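PDB 3LOV: protoporphyrinogen oxidase from Exiguobacterium sibiricum, which probably catalyses the oxygen-dependent oxidation of coproporphyrinogen III to coproporphyrin III in haem b biosynthesis, using FAD as cofactor. Local coordinates for residues 101-110 and 162-171; 150-158 and 191-201. All blocks are in the same frame, centred on the assembly; numbering follows the deposited sequence.

Both contacts belong to the same group of helices, their centres about 14 Å apart and both away from the FAD sites. Contact 1 sets a small hairpin on helix 160-172 by van der Waals packing of apolar side chains on one another and on the backbone of Gly-108, with a buried middle and partly exposed edges. Contact 2 joins helix 150-158 to helix 189-198 and the start of helix 201-207; every residue that touches is buried, yet an ionic and hydrogen-bonded group is added to the apolar packing. Helices 150-158, 160-172 and 189-198 are consecutive, and the contacts share a wall: Leu-154 packs on Ile-167, Ile-109 touches Leu-158 and Leu-201, and Arg-155 makes a salt bridge to Glu-164.

Contact 1: residues 101-110 and 162-171; sequences IPKGAVMGIP and LVEKLIEPLL
Gly-108 meets three side chains of the helix, Leu-166, Ile-167 and Leu-170, through its backbone. Leu-170 CD2 sits 3.3 Å from Gly-108 N, while Ile-167 CD1 lies 3.3 Å from Gly-108 O and Leu-166 CD2 comes to 3.4 Å from the same oxygen. A CB on Gly-108 would run into Ile-167 CD1, and its backbone has positive phi, so a glycine suits the spot twice over. On this buried side Pro-102 CD also meets Leu-166 CD1, tip to tip at 4.0 Å. Leu-162 continues the row: with CG anti to the backbone N (chi1 -176°), it places CD2 3.9 Å from Pro-110 CD, and Phe-116 of helix 113-116 touches both residues. An alanine at Leu-162 is likely to open a gap beside the Pro-110 ring and leave it without its apolar partner on the helix.

Away from this middle the packing is less enclosed. Selenomethionine Met-107, partly exposed, bends at chi2 and chi3 and brings CE to 3.6 Å from Leu-171 CD2, the two side chains crossing nearly at right angles. Val-106 to Ile-109 form the bend of a beta hairpin with a two-residue type I' turn, packed on a helix.

Contact 2: residues 150-158 and 191-201; sequences LGEYLRPRL and FVANEQKAGSL
Tyr-153 and Glu-195 approach from opposite directions and meet end to edge: Tyr-153 OH donates to Glu-195 OE1 at 2.4 Å, a very short hydrogen bond whose exact length is doubtful. OE1 lies near the plane of the ring, although ring and carboxylate are turned 50° against each other. Arg-157 takes the other oxygen. Its NE-H points almost straight at Glu-195 OE2 (2.8 Å, 175°), in the guanidinium plane and on the syn side of the carboxylate, which makes a salt bridge; a weaker bond runs from NE to OE1. Both oxygens of this buried carboxylate are therefore held, and its rotation is probably fixed.

The Tyr-153 ring is sandwiched. Val-192 CG2 sits over one face in a CH-pi contact, 4.1 Å from the ring centroid, and Arg-157 CD lies across the opposite face, toward the rim. Tyr-153 thus fits as a knob into a hole made by Phe-191, Val-192 and Glu-195 of helix 189-198 together with Leu-201 of the next helix, within a mainly helical part of this flavin-containing amine oxidoreductase family member; the axes of 150-158 and 191-198 run at 39° and approach to 12.8 Å. Phe-191 turns its ring edge to Tyr-153 CE2, while its CB is 3.9 Å from that carbon.

Arg-157 is steadied from behind as well. NH1 donates to Tyr-153 O at 2.9 Å, on a lone pair in the carbonyl plane; the kink at Pro-156 and Arg-157 leaves that carbonyl without the usual helical bond from Arg-157 N.

Leu-201, the first residue of helix 201-207, right after the N-cap residue Ser-200, is the answering knob. With CG anti to the backbone N, it sends CD2 among Leu-154, Arg-157 and Leu-158, 4.1 Å from Leu-158 CG, and its CD1 comes to 3.8 Å from Tyr-153 OH.

Contact 1: residues 101-110 and 162-171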
# COMPACT_ATOMS: atom_id res chain seq x y z
N ILE A 101 14.34 -3.79 -16.55
CA ILE A 101 13.42 -4.90 -16.29
C ILE A 101 13.36 -5.75 -17.56
O ILE A 101 13.10 -5.22 -18.64
CB ILE A 101 11.99 -4.41 -15.92
CG1 ILE A 101 11.94 -3.77 -14.52
CG2 ILE A 101 10.99 -5.56 -15.97
CD1 ILE A 101 10.53 -3.31 -14.09
N PRO A 102 13.59 -7.07 -17.46
CA PRO A 102 13.62 -7.85 -18.71
C PRO A 102 12.37 -7.69 -19.52
O PRO A 102 11.30 -7.68 -18.95
CB PRO A 102 13.69 -9.29 -18.21
CG PRO A 102 14.37 -9.20 -16.94
CD PRO A 102 13.93 -7.90 -16.30
N LYS A 103 12.49 -7.60 -20.84
CA LYS A 103 11.29 -7.65 -21.68
C LYS A 103 10.88 -9.10 -21.82
O LYS A 103 11.60 -10.01 -21.39
CB LYS A 103 11.54 -7.05 -23.06
CG LYS A 103 11.79 -5.54 -23.06
CD LYS A 103 10.49 -4.72 -22.95
CE LYS A 103 10.69 -3.25 -23.36
NZ LYS A 103 11.86 -2.57 -22.70
N GLY A 104 9.71 -9.31 -22.43
CA GLY A 104 9.20 -10.64 -22.70
C GLY A 104 8.76 -11.44 -21.49
O GLY A 104 8.97 -12.66 -21.43
N ALA A 105 8.10 -10.74 -20.56
CA ALA A 105 7.71 -11.29 -19.29
C ALA A 105 6.42 -10.64 -18.79
O ALA A 105 6.17 -9.50 -19.08
CB ALA A 105 8.82 -11.05 -18.28
N VAL A 106 5.60 -11.41 -18.09
CA VAL A 106 4.43 -10.89 -17.39
C VAL A 106 4.65 -11.10 -15.88
O VAL A 106 4.74 -12.23 -15.40
CB VAL A 106 3.15 -11.66 -17.83
CG1 VAL A 106 1.95 -11.26 -16.96
CG2 VAL A 106 2.86 -11.39 -19.30
N MSE A 107 4.75 -9.99 -15.15
CA MSE A 107 5.05 -10.00 -13.70
C MSE A 107 6.36 -10.74 -13.40
O MSE A 107 6.47 -11.49 -12.44
CB MSE A 107 3.90 -10.62 -12.92
CG MSE A 107 2.52 -10.34 -13.50
SE MSE A 107 1.61 -8.83 -12.72
CE MSE A 107 3.11 -7.58 -12.32
N GLY A 108 7.35 -10.53 -14.26
CA GLY A 108 8.63 -11.15 -14.12
C GLY A 108 8.72 -12.58 -14.59
O GLY A 108 9.81 -13.16 -14.57
N ILE A 109 7.60 -13.18 -14.99
CA ILE A 109 7.59 -14.55 -15.49
C ILE A 109 7.68 -14.50 -17.02
O ILE A 109 6.81 -13.89 -17.66
CB ILE A 109 6.31 -15.35 -15.08
CG1 ILE A 109 6.24 -15.51 -13.55
CG2 ILE A 109 6.35 -16.74 -15.78
CD1 ILE A 109 4.96 -16.05 -13.06
N PRO A 110 8.72 -15.12 -17.59
CA PRO A 110 8.95 -15.10 -19.03
C PRO A 110 7.82 -15.70 -19.85
O PRO A 110 7.35 -16.78 -19.56
CB PRO A 110 10.23 -15.95 -19.19
CG PRO A 110 10.95 -15.75 -17.95
CD PRO A 110 9.86 -15.76 -16.90
N LEU A 162 15.41 -16.83 -10.21
CA LEU A 162 14.45 -15.87 -10.83
C LEU A 162 13.56 -15.23 -9.74
O LEU A 162 13.27 -14.04 -9.76
CB LEU A 162 13.60 -16.55 -11.91
CG LEU A 162 12.60 -15.68 -12.73
CD1 LEU A 162 13.33 -14.76 -13.68
CD2 LEU A 162 11.59 -16.57 -13.53
N VAL A 163 13.12 -16.04 -8.80
CA VAL A 163 12.31 -15.53 -7.70
C VAL A 163 13.06 -14.45 -6.91
O VAL A 163 12.54 -13.35 -6.66
CB VAL A 163 11.89 -16.67 -6.75
CG1 VAL A 163 11.40 -16.11 -5.43
CG2 VAL A 163 10.82 -17.50 -7.41
N GLU A 164 14.32 -14.75 -6.57
CA GLU A 164 15.15 -13.81 -5.79
C GLU A 164 15.60 -12.58 -6.49
O GLU A 164 15.51 -11.49 -5.94
CB GLU A 164 16.40 -14.54 -5.24
CG GLU A 164 15.99 -15.58 -4.30
CD GLU A 164 17.09 -16.52 -3.89
OE1 GLU A 164 18.28 -16.26 -4.16
OE2 GLU A 164 16.72 -17.51 -3.27
N LYS A 165 16.09 -12.73 -7.72
CA LYS A 165 16.69 -11.64 -8.47
C LYS A 165 15.68 -10.77 -9.19
O LYS A 165 15.97 -9.60 -9.50
CB LYS A 165 17.73 -12.16 -9.49
CG LYS A 165 18.93 -12.84 -8.84
CD LYS A 165 19.93 -13.38 -9.88
CE LYS A 165 21.21 -13.85 -9.21
NZ LYS A 165 22.33 -14.08 -10.19
N LEU A 166 14.52 -11.33 -9.53
CA LEU A 166 13.54 -10.52 -10.30
C LEU A 166 12.14 -10.41 -9.67
O LEU A 166 11.64 -9.29 -9.47
CB LEU A 166 13.45 -11.03 -11.73
CG LEU A 166 12.43 -10.26 -12.59
CD1 LEU A 166 12.74 -8.76 -12.62
CD2 LEU A 166 12.34 -10.90 -13.98
N ILE A 167 11.51 -11.54 -9.34
CA ILE A 167 10.09 -11.53 -8.98
C ILE A 167 9.85 -10.84 -7.65
O ILE A 167 9.01 -9.96 -7.53
CB ILE A 167 9.51 -12.93 -8.88
CG1 ILE A 167 9.80 -13.76 -10.14
CG2 ILE A 167 7.99 -12.86 -8.68
CD1 ILE A 167 9.20 -13.23 -11.36
N GLU A 168 10.60 -11.22 -6.63
CA GLU A 168 10.45 -10.58 -5.33
C GLU A 168 10.58 -9.08 -5.37
O GLU A 168 9.69 -8.39 -4.90
CB GLU A 168 11.38 -11.20 -4.26
CG GLU A 168 11.26 -10.52 -2.92
CD GLU A 168 11.91 -11.35 -1.81
OE1 GLU A 168 13.12 -11.63 -1.92
OE2 GLU A 168 11.21 -11.75 -0.88
N PRO A 169 11.70 -8.54 -5.88
CA PRO A 169 11.77 -7.09 -5.86
C PRO A 169 10.75 -6.41 -6.78
O PRO A 169 10.25 -5.35 -6.45
CB PRO A 169 13.21 -6.80 -6.30
CG PRO A 169 13.74 -8.02 -6.87
CD PRO A 169 12.98 -9.15 -6.25
N LEU A 170 10.43 -7.03 -7.92
CA LEU A 170 9.40 -6.52 -8.85
C LEU A 170 8.02 -6.49 -8.20
O LEU A 170 7.38 -5.45 -8.11
CB LEU A 170 9.35 -7.39 -10.10
CG LEU A 170 8.46 -6.92 -11.25
CD1 LEU A 170 8.93 -5.59 -11.83
CD2 LEU A 170 8.40 -8.02 -12.35
N LEU A 171 7.58 -7.63 -7.72
CA LEU A 171 6.24 -7.73 -7.18
C LEU A 171 6.09 -7.03 -5.82
O LEU A 171 5.03 -6.49 -5.54
CB LEU A 171 5.78 -9.20 -7.13
CG LEU A 171 5.62 -9.93 -8.49
CD1 LEU A 171 4.86 -11.29 -8.26
CD2 LEU A 171 4.90 -9.09 -9.59

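Contact 2: residues 150-158 and 191-201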
# COMPACT_ATOMS: atom_id res chain seq x y z
N LEU A 150 3.60 -17.48 -1.88
CA LEU A 150 3.94 -17.23 -3.29
C LEU A 150 5.26 -17.88 -3.66
O LEU A 150 5.42 -18.43 -4.76
CB LEU A 150 3.96 -15.72 -3.58
CG LEU A 150 3.94 -15.20 -5.03
CD1 LEU A 150 2.87 -15.88 -5.87
CD2 LEU A 150 3.78 -13.69 -5.06
N GLY A 151 6.21 -17.78 -2.74
CA GLY A 151 7.55 -18.28 -2.92
C GLY A 151 7.59 -19.79 -2.93
O GLY A 151 8.40 -20.39 -3.63
N GLU A 152 6.75 -20.40 -2.12
CA GLU A 152 6.58 -21.84 -2.17
C GLU A 152 5.91 -22.26 -3.49
O GLU A 152 6.26 -23.28 -4.04
CB GLU A 152 5.75 -22.29 -0.99
CG GLU A 152 5.72 -23.75 -0.72
CD GLU A 152 5.03 -24.07 0.63
OE1 GLU A 152 5.25 -23.34 1.60
OE2 GLU A 152 4.28 -25.07 0.70
N TYR A 153 4.96 -21.47 -4.00
CA TYR A 153 4.32 -21.78 -5.25
C TYR A 153 5.28 -21.58 -6.39
O TYR A 153 5.37 -22.42 -7.28
CB TYR A 153 3.11 -20.88 -5.46
CG TYR A 153 2.50 -20.94 -6.83
CD1 TYR A 153 1.89 -22.07 -7.29
CD2 TYR A 153 2.49 -19.82 -7.64
CE1 TYR A 153 1.29 -22.11 -8.55
CE2 TYR A 153 1.91 -19.85 -8.87
CZ TYR A 153 1.31 -21.00 -9.33
OH TYR A 153 0.74 -21.00 -10.57
N LEU A 154 5.95 -20.43 -6.41
CA LEU A 154 6.79 -20.06 -7.53
C LEU A 154 8.16 -20.77 -7.62
O LEU A 154 8.62 -21.07 -8.73
CB LEU A 154 7.00 -18.53 -7.56
CG LEU A 154 5.81 -17.61 -7.91
CD1 LEU A 154 6.26 -16.17 -7.87
CD2 LEU A 154 5.23 -17.93 -9.31
N ARG A 155 8.84 -21.03 -6.49
CA ARG A 155 10.21 -21.52 -6.54
C ARG A 155 10.34 -22.88 -7.26
O ARG A 155 11.24 -23.07 -8.07
CB ARG A 155 10.87 -21.56 -5.14
CG ARG A 155 11.30 -20.18 -4.64
CD ARG A 155 11.66 -20.21 -3.18
NE ARG A 155 11.97 -18.88 -2.67
CZ ARG A 155 13.15 -18.28 -2.75
NH1 ARG A 155 14.20 -18.85 -3.33
NH2 ARG A 155 13.27 -17.06 -2.27
N PRO A 156 9.46 -23.83 -6.96
CA PRO A 156 9.58 -25.10 -7.71
C PRO A 156 9.31 -24.99 -9.23
O PRO A 156 9.77 -25.85 -9.99
CB PRO A 156 8.55 -26.03 -7.04
CG PRO A 156 8.07 -25.29 -5.79
CD PRO A 156 8.42 -23.86 -5.92
N ARG A 157 8.57 -23.97 -9.65
CA ARG A 157 8.20 -23.80 -11.04
C ARG A 157 9.20 -22.98 -11.82
O ARG A 157 9.35 -23.17 -13.02
CB ARG A 157 6.81 -23.15 -11.16
CG ARG A 157 5.68 -24.05 -10.61
CD ARG A 157 4.31 -23.35 -10.46
NE ARG A 157 3.29 -24.35 -10.22
CZ ARG A 157 3.15 -25.03 -9.06
NH1 ARG A 157 3.90 -24.77 -8.00
NH2 ARG A 157 2.25 -25.99 -8.97
N LEU A 158 9.85 -22.02 -11.15
CA LEU A 158 10.69 -21.04 -11.82
C LEU A 158 12.15 -21.03 -11.33
O LEU A 158 13.00 -20.38 -11.94
CB LEU A 158 10.14 -19.61 -11.63
CG LEU A 158 8.75 -19.33 -12.15
CD1 LEU A 158 8.22 -17.98 -11.52
CD2 LEU A 158 8.74 -19.35 -13.70
N PHE A 191 -2.40 -16.35 -11.57
CA PHE A 191 -1.30 -17.30 -11.87
C PHE A 191 -1.79 -18.74 -11.85
O PHE A 191 -1.50 -19.52 -12.78
CB PHE A 191 -0.13 -17.20 -10.88
CG PHE A 191 0.66 -15.91 -10.98
CD1 PHE A 191 0.37 -14.95 -11.95
CD2 PHE A 191 1.71 -15.67 -10.09
CE1 PHE A 191 1.11 -13.75 -12.01
CE2 PHE A 191 2.45 -14.48 -10.14
CZ PHE A 191 2.15 -13.52 -11.10
N VAL A 192 -2.50 -19.08 -10.79
CA VAL A 192 -2.92 -20.46 -10.55
C VAL A 192 -4.08 -20.84 -11.51
O VAL A 192 -4.11 -21.96 -12.04
CB VAL A 192 -3.33 -20.67 -9.07
CG1 VAL A 192 -3.85 -22.12 -8.81
CG2 VAL A 192 -2.15 -20.32 -8.13
N ALA A 193 -5.02 -19.92 -11.67
CA ALA A 193 -6.18 -20.08 -12.58
C ALA A 193 -5.66 -20.36 -14.00
O ALA A 193 -6.01 -21.33 -14.62
CB ALA A 193 -7.08 -18.79 -12.54
N ASN A 194 -4.75 -19.53 -14.46
CA ASN A 194 -4.20 -19.69 -15.79
C ASN A 194 -3.35 -20.93 -15.97
O ASN A 194 -3.44 -21.57 -17.02
CB ASN A 194 -3.48 -18.42 -16.21
CG ASN A 194 -4.45 -17.25 -16.41
OD1 ASN A 194 -4.17 -16.14 -16.04
ND2 ASN A 194 -5.58 -17.53 -17.00
N GLU A 195 -2.58 -21.30 -14.95
CA GLU A 195 -1.83 -22.54 -14.97
C GLU A 195 -2.77 -23.74 -15.12
O GLU A 195 -2.47 -24.73 -15.82
CB GLU A 195 -1.04 -22.72 -13.65
CG GLU A 195 -0.08 -23.90 -13.66
CD GLU A 195 0.80 -24.06 -12.39
OE1 GLU A 195 0.72 -23.24 -11.47
OE2 GLU A 195 1.57 -25.05 -12.33
N GLN A 196 -3.88 -23.70 -14.40
CA GLN A 196 -4.81 -24.81 -14.42
C GLN A 196 -5.47 -24.93 -15.81
O GLN A 196 -5.66 -26.03 -16.32
CB GLN A 196 -5.84 -24.58 -13.32
CG GLN A 196 -6.86 -25.70 -13.19
CD GLN A 196 -7.48 -25.72 -11.79
OE1 GLN A 196 -6.95 -25.15 -10.84
NE2 GLN A 196 -8.61 -26.39 -11.67
N LYS A 197 -5.78 -23.80 -16.42
CA LYS A 197 -6.39 -23.72 -17.76
C LYS A 197 -5.41 -24.18 -18.85
O LYS A 197 -5.75 -25.03 -19.70
CB LYS A 197 -6.80 -22.27 -18.01
CG LYS A 197 -7.89 -22.03 -19.02
CD LYS A 197 -8.69 -20.78 -18.64
CE LYS A 197 -9.71 -20.39 -19.73
NZ LYS A 197 -9.07 -19.56 -20.81
N ALA A 198 -4.19 -23.63 -18.81
CA ALA A 198 -3.17 -23.86 -19.84
C ALA A 198 -2.33 -25.10 -19.58
O ALA A 198 -1.51 -25.48 -20.43
CB ALA A 198 -2.27 -22.62 -20.00
N GLY A 199 -2.53 -25.73 -18.42
CA GLY A 199 -1.75 -26.93 -18.01
C GLY A 199 -0.28 -26.73 -17.57
O GLY A 199 0.35 -27.66 -17.09
N SER A 200 0.26 -25.54 -17.74
CA SER A 200 1.60 -25.23 -17.24
C SER A 200 1.67 -23.74 -16.91
O SER A 200 0.93 -22.96 -17.52
CB SER A 200 2.67 -25.62 -18.30
OG SER A 200 2.63 -24.76 -19.43
N LEU A 201 2.56 -23.33 -16.00
CA LEU A 201 2.68 -21.92 -15.64
C LEU A 201 3.09 -21.02 -16.80
O LEU A 201 2.52 -19.92 -16.98
CB LEU A 201 3.65 -21.73 -14.46
CG LEU A 201 3.79 -20.24 -14.04
CD1 LEU A 201 2.44 -19.63 -13.69
CD2 LEU A 201 4.77 -20.07 -12.87